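Long-range contact in putative fimbrium tip subunit Fim1C (Bacteroides ovatus, PDB 4EPS), which is probably a component of the tip of fimbriae, the filamentous cell-surface appendages that mediate adhesion and biofilm formation: residues 154-166 and 241-253. Residues are numbered along the deposited sequence; the frame is centred on the assembly and turned at random. Where two conformers were deposited one is given.
Sequences QLTHRMSLVVVKL and LDTAEKMKEGKYK
Leu161 and Lys253 carry the backbone pairing, a parallel ladder of three hydrogen bonds: Leu161 N to Lys251 O, Lys253 N to Leu161 O, and Val163 N to Lys253 O at 2.9 Å. Tyr252 CA makes a bent CA-H...O contact with Leu161 O. Ahead of the ladder, in the break before strand 160-165, Gly250 N hydrogen-bonds to Met159 O from above the carbonyl plane; Gly250 takes positive phi in the type II turn 248-251. Ser160 OG lies at the mouth of that turn, 2.9 Å from Lys248 O and 3.1 Å from Lys251 O.

Arg158 NE and Glu249 OE2 form a salt bridge (3.0 Å), the side chains side by side and their planar ends 11° apart. Glu249 has CG anti to its N (chi1 177°) and stays extended, which carries the carboxylate to Arg158. Water 1 links Glu249 OE2 to His157 O, water 2 links Glu249 OE1 to Arg158 NH2, and NH2 also forms a salt bridge with Asp108.

Apolar contacts lie on both faces. On one, Tyr252 CB packs against Leu161 CB; on the other, Val162 CG2 meets CE of selenomethionine Met247 at 3.7 Å, and Val164 CG2 touches Leu241 CD1. Ile230 of strand 229-234 packs on the Val162 and Leu241 side. The parallel pairing of strands 148-174 and 251-256 belongs to the beta-rich fimbrillin-like fold of the Mfa-like family.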
loop_
_atom_site.group_PDB
_atom_site.type_symbol
_atom_site.label_atom_id
_atom_site.label_comp_id
_atom_site.label_asym_id
_atom_site.label_seq_id
_atom_site.Cartn_x
_atom_site.Cartn_y
_atom_site.Cartn_z
ATOM N N GLN A 154 -45.795 19.673 14.375
ATOM C CA GLN A 154 -44.484 19.892 13.752
ATOM C C GLN A 154 -43.723 20.810 14.724
ATOM O O GLN A 154 -44.184 21.929 14.958
ATOM C CB GLN A 154 -44.623 20.564 12.357
ATOM C CG GLN A 154 -45.359 19.732 11.307
ATOM C CD GLN A 154 -44.566 18.542 10.860
ATOM O OE1 GLN A 154 -43.339 18.557 10.832
ATOM N NE2 GLN A 154 -45.239 17.451 10.615
ATOM N N LEU A 155 -42.609 20.349 15.300
ATOM C CA LEU A 155 -41.809 21.164 16.240
ATOM C C LEU A 155 -40.593 21.732 15.566
ATOM O O LEU A 155 -39.953 21.023 14.778
ATOM C CB LEU A 155 -41.343 20.351 17.464
ATOM C CG LEU A 155 -42.395 19.650 18.335
ATOM C CD1 LEU A 155 -41.722 19.035 19.552
ATOM C CD2 LEU A 155 -43.510 20.625 18.795
ATOM N N THR A 156 -40.255 22.997 15.877
ATOM C CA THR A 156 -39.052 23.629 15.338
ATOM C C THR A 156 -38.155 24.009 16.540
ATOM O O THR A 156 -38.670 24.411 17.581
ATOM C CB THR A 156 -39.452 24.811 14.429
ATOM O OG1 THR A 156 -40.404 24.347 13.468
ATOM C CG2 THR A 156 -38.280 25.417 13.687
ATOM N N HIS A 157 -36.840 23.876 16.386
ATOM C CA HIS A 157 -35.853 24.206 17.423
ATOM C C HIS A 157 -35.724 25.719 17.509
ATOM O O HIS A 157 -35.588 26.398 16.468
ATOM C CB HIS A 157 -34.501 23.544 17.107
ATOM C CG HIS A 157 -34.535 22.048 17.163
ATOM N ND1 HIS A 157 -34.035 21.361 18.250
ATOM C CD2 HIS A 157 -35.026 21.155 16.268
ATOM C CE1 HIS A 157 -34.180 20.072 17.965
ATOM N NE2 HIS A 157 -34.786 19.900 16.788
ATOM N N ARG A 158 -35.777 26.257 18.741
ATOM C CA ARG A 158 -35.710 27.701 18.949
ATOM C C ARG A 158 -34.271 28.205 19.125
ATOM O O ARG A 158 -34.019 29.391 18.946
ATOM C CB ARG A 158 -36.578 28.099 20.149
ATOM C CG ARG A 158 -38.070 27.787 19.939
ATOM C CD ARG A 158 -38.646 28.433 18.687
ATOM N NE ARG A 158 -38.805 29.873 18.863
ATOM C CZ ARG A 158 -39.959 30.472 19.141
ATOM N NH1 ARG A 158 -41.074 29.763 19.249
ATOM N NH2 ARG A 158 -40.007 31.786 19.307
HETATM N N MSE A 159 -33.334 27.317 19.475
HETATM C CA MSE A 159 -31.945 27.728 19.651
HETATM C C MSE A 159 -31.193 27.554 18.335
HETATM O O MSE A 159 -31.745 27.031 17.360
HETATM C CB MSE A 159 -31.266 26.876 20.774
HETATM C CG MSE A 159 -31.920 27.060 22.159
HETATM SE SE MSE A 159 -31.860 28.936 22.760
HETATM C CE MSE A 159 -33.780 29.409 22.580
ATOM N N SER A 160 -29.921 27.966 18.319
ATOM C CA SER A 160 -29.050 27.756 17.168
ATOM C C SER A 160 -28.066 26.674 17.562
ATOM O O SER A 160 -27.994 26.328 18.742
ATOM C CB SER A 160 -28.360 29.060 16.766
ATOM O OG SER A 160 -27.771 28.881 15.486
ATOM N N LEU A 161 -27.326 26.120 16.604
ATOM C CA LEU A 161 -26.421 25.019 16.924
ATOM C C LEU A 161 -25.037 25.190 16.319
ATOM O O LEU A 161 -24.902 25.420 15.115
ATOM C CB LEU A 161 -27.047 23.699 16.427
ATOM C CG LEU A 161 -26.261 22.403 16.732
ATOM C CD1 LEU A 161 -26.237 22.124 18.269
ATOM C CD2 LEU A 161 -26.848 21.250 15.982
ATOM N N VAL A 162 -24.009 25.033 17.160
ATOM C CA VAL A 162 -22.618 25.015 16.720
ATOM C C VAL A 162 -22.251 23.534 16.533
ATOM O O VAL A 162 -22.470 22.729 17.444
ATOM C CB VAL A 162 -21.654 25.734 17.723
ATOM C CG1 VAL A 162 -20.174 25.342 17.498
ATOM C CG2 VAL A 162 -21.808 27.248 17.646
ATOM N N VAL A 163 -21.653 23.186 15.395
ATOM C CA VAL A 163 -21.154 21.819 15.158
ATOM C C VAL A 163 -19.652 21.953 14.869
ATOM O O VAL A 163 -19.291 22.769 14.016
ATOM C CB VAL A 163 -21.901 21.062 14.023
ATOM C CG1 VAL A 163 -21.299 19.658 13.825
ATOM C CG2 VAL A 163 -23.408 20.960 14.340
ATOM N N VAL A 164 -18.793 21.207 15.599
ATOM C CA VAL A 164 -17.343 21.267 15.388
ATOM C C VAL A 164 -16.854 19.891 14.922
ATOM O O VAL A 164 -17.089 18.895 15.600
ATOM C CB VAL A 164 -16.534 21.744 16.634
ATOM C CG1 VAL A 164 -15.052 21.934 16.281
ATOM C CG2 VAL A 164 -17.122 23.015 17.247
ATOM N N LYS A 165 -16.137 19.859 13.789
ATOM C CA LYS A 165 -15.515 18.642 13.265
ATOM C C LYS A 165 -13.994 18.814 13.330
ATOM O O LYS A 165 -13.416 19.527 12.503
ATOM C CB LYS A 165 -15.990 18.374 11.813
ATOM C CG LYS A 165 -15.483 17.048 11.233
ATOM C CD LYS A 165 -16.183 15.878 11.877
ATOM C CE LYS A 165 -15.829 14.586 11.190
ATOM N NZ LYS A 165 -16.313 13.452 12.001
ATOM N N LEU A 166 -13.344 18.175 14.317
ATOM C CA LEU A 166 -11.892 18.273 14.432
ATOM C C LEU A 166 -11.213 17.310 13.411
ATOM O O LEU A 166 -11.873 16.402 12.906
ATOM C CB LEU A 166 -11.431 17.974 15.866
ATOM C CG LEU A 166 -11.934 18.955 16.960
ATOM C CD1 LEU A 166 -11.446 18.479 18.332
ATOM C CD2 LEU A 166 -11.503 20.394 16.668
ATOM N N LEU A 241 -13.365 29.667 16.422
ATOM C CA LEU A 241 -14.643 29.494 15.758
ATOM C C LEU A 241 -15.434 30.765 15.966
ATOM O O LEU A 241 -15.881 31.040 17.082
ATOM C CB LEU A 241 -15.375 28.262 16.302
ATOM C CG LEU A 241 -14.449 27.027 16.449
ATOM C CD1 LEU A 241 -15.105 25.947 17.246
ATOM C CD2 LEU A 241 -13.912 26.562 15.095
ATOM N N ASP A 242 -15.507 31.582 14.914
ATOM C CA ASP A 242 -16.240 32.836 14.931
ATOM C C ASP A 242 -17.709 32.526 14.693
ATOM O O ASP A 242 -18.080 32.177 13.570
ATOM C CB ASP A 242 -15.669 33.794 13.867
ATOM C CG ASP A 242 -14.255 34.252 14.215
ATOM O OD1 ASP A 242 -14.111 35.110 15.111
ATOM O OD2 ASP A 242 -13.293 33.705 13.634
ATOM N N THR A 243 -18.540 32.588 15.746
ATOM C CA THR A 243 -19.977 32.282 15.590
ATOM C C THR A 243 -20.773 33.525 15.138
ATOM O O THR A 243 -21.929 33.396 14.728
ATOM C CB THR A 243 -20.593 31.696 16.884
ATOM O OG1 THR A 243 -20.785 32.735 17.849
ATOM C CG2 THR A 243 -19.773 30.528 17.465
ATOM N N ALA A 244 -20.184 34.719 15.245
ATOM C CA ALA A 244 -20.891 35.960 14.863
ATOM C C ALA A 244 -21.504 35.840 13.468
ATOM O O ALA A 244 -20.838 35.380 12.546
ATOM C CB ALA A 244 -19.937 37.147 14.916
ATOM N N GLU A 245 -22.777 36.217 13.341
ATOM C CA GLU A 245 -23.606 36.239 12.109
ATOM C C GLU A 245 -23.986 34.848 11.605
ATOM O O GLU A 245 -24.648 34.741 10.569
ATOM C CB GLU A 245 -22.922 37.026 10.951
ATOM C CG GLU A 245 -22.242 38.326 11.377
ATOM C CD GLU A 245 -23.112 39.337 12.099
ATOM O OE1 GLU A 245 -24.350 39.172 12.086
ATOM O OE2 GLU A 245 -22.559 40.333 12.617
ATOM N N LYS A 246 -23.591 33.786 12.323
ATOM C CA LYS A 246 -23.870 32.438 11.828
ATOM C C LYS A 246 -24.862 31.693 12.726
ATOM O O LYS A 246 -25.122 30.513 12.485
ATOM C CB LYS A 246 -22.547 31.647 11.701
ATOM C CG LYS A 246 -21.534 32.332 10.780
ATOM C CD LYS A 246 -20.133 31.812 10.989
ATOM C CE LYS A 246 -19.091 32.792 10.492
ATOM N NZ LYS A 246 -17.721 32.295 10.778
HETATM N N MSE A 247 -25.403 32.372 13.753
HETATM C CA MSE A 247 -26.285 31.750 14.755
HETATM C C MSE A 247 -27.761 32.041 14.468
HETATM O O MSE A 247 -28.365 32.917 15.091
HETATM C CB MSE A 247 -25.878 32.212 16.163
HETATM C CG MSE A 247 -24.417 31.885 16.501
HETATM SE SE MSE A 247 -24.224 29.976 16.943
HETATM C CE MSE A 247 -23.654 29.258 15.208
ATOM N N LYS A 248 -28.325 31.319 13.495
ATOM C CA LYS A 248 -29.734 31.487 13.101
ATOM C C LYS A 248 -30.601 30.478 13.841
ATOM O O LYS A 248 -30.196 29.326 13.997
ATOM C CB LYS A 248 -29.905 31.297 11.587
ATOM C CG LYS A 248 -29.371 32.457 10.748
ATOM C CD LYS A 248 -29.844 32.324 9.306
ATOM C CE LYS A 248 -29.696 33.607 8.521
ATOM N NZ LYS A 248 -30.500 33.574 7.269
ATOM N N GLU A 249 -31.784 30.912 14.277
ATOM C CA GLU A 249 -32.741 30.057 14.982
ATOM C C GLU A 249 -33.102 28.831 14.143
ATOM O O GLU A 249 -33.421 28.961 12.956
ATOM C CB GLU A 249 -33.988 30.893 15.313
ATOM C CG GLU A 249 -35.115 30.145 15.981
ATOM C CD GLU A 249 -36.402 30.951 16.080
ATOM O OE1 GLU A 249 -36.339 32.198 15.999
ATOM O OE2 GLU A 249 -37.474 30.333 16.257
ATOM N N GLY A 250 -33.016 27.644 14.757
ATOM C CA GLY A 250 -33.336 26.395 14.087
ATOM C C GLY A 250 -32.352 25.976 13.019
ATOM O O GLY A 250 -32.664 25.128 12.177
ATOM N N LYS A 251 -31.148 26.561 13.043
ATOM C CA LYS A 251 -30.135 26.224 12.050
ATOM C C LYS A 251 -28.802 25.956 12.713
ATOM O O LYS A 251 -28.585 26.363 13.854
ATOM C CB LYS A 251 -29.992 27.362 11.000
ATOM C CG LYS A 251 -31.308 27.621 10.250
ATOM C CD LYS A 251 -31.086 28.388 8.976
ATOM C CE LYS A 251 -32.373 28.528 8.191
ATOM N NZ LYS A 251 -32.120 29.115 6.847
ATOM N N TYR A 252 -27.927 25.235 12.014
ATOM C CA TYR A 252 -26.599 24.955 12.539
ATOM C C TYR A 252 -25.501 25.495 11.622
ATOM O O TYR A 252 -25.674 25.610 10.400
ATOM C CB TYR A 252 -26.382 23.428 12.764
ATOM C CG TYR A 252 -26.215 22.598 11.511
ATOM C CD1 TYR A 252 -24.967 22.467 10.898
ATOM C CD2 TYR A 252 -27.280 21.874 10.986
ATOM C CE1 TYR A 252 -24.801 21.679 9.757
ATOM C CE2 TYR A 252 -27.116 21.048 9.872
ATOM C CZ TYR A 252 -25.878 20.967 9.252
ATOM O OH TYR A 252 -25.731 20.163 8.155
ATOM N N LYS A 253 -24.357 25.740 12.222
ATOM C CA LYS A 253 -23.148 26.134 11.522
ATOM C C LYS A 253 -22.114 25.072 11.856
ATOM O O LYS A 253 -21.820 24.868 13.044
ATOM C CB LYS A 253 -22.699 27.545 11.946
ATOM C CG LYS A 253 -21.265 27.922 11.512
ATOM C CD LYS A 253 -21.014 27.913 10.012
ATOM C CE LYS A 253 -19.526 28.028 9.756
ATOM N NZ LYS A 253 -19.178 27.856 8.317
HETATM O O HOH W 1 -37.423 27.951 15.277
HETATM O O HOH W 2 -37.598 32.822 18.628
#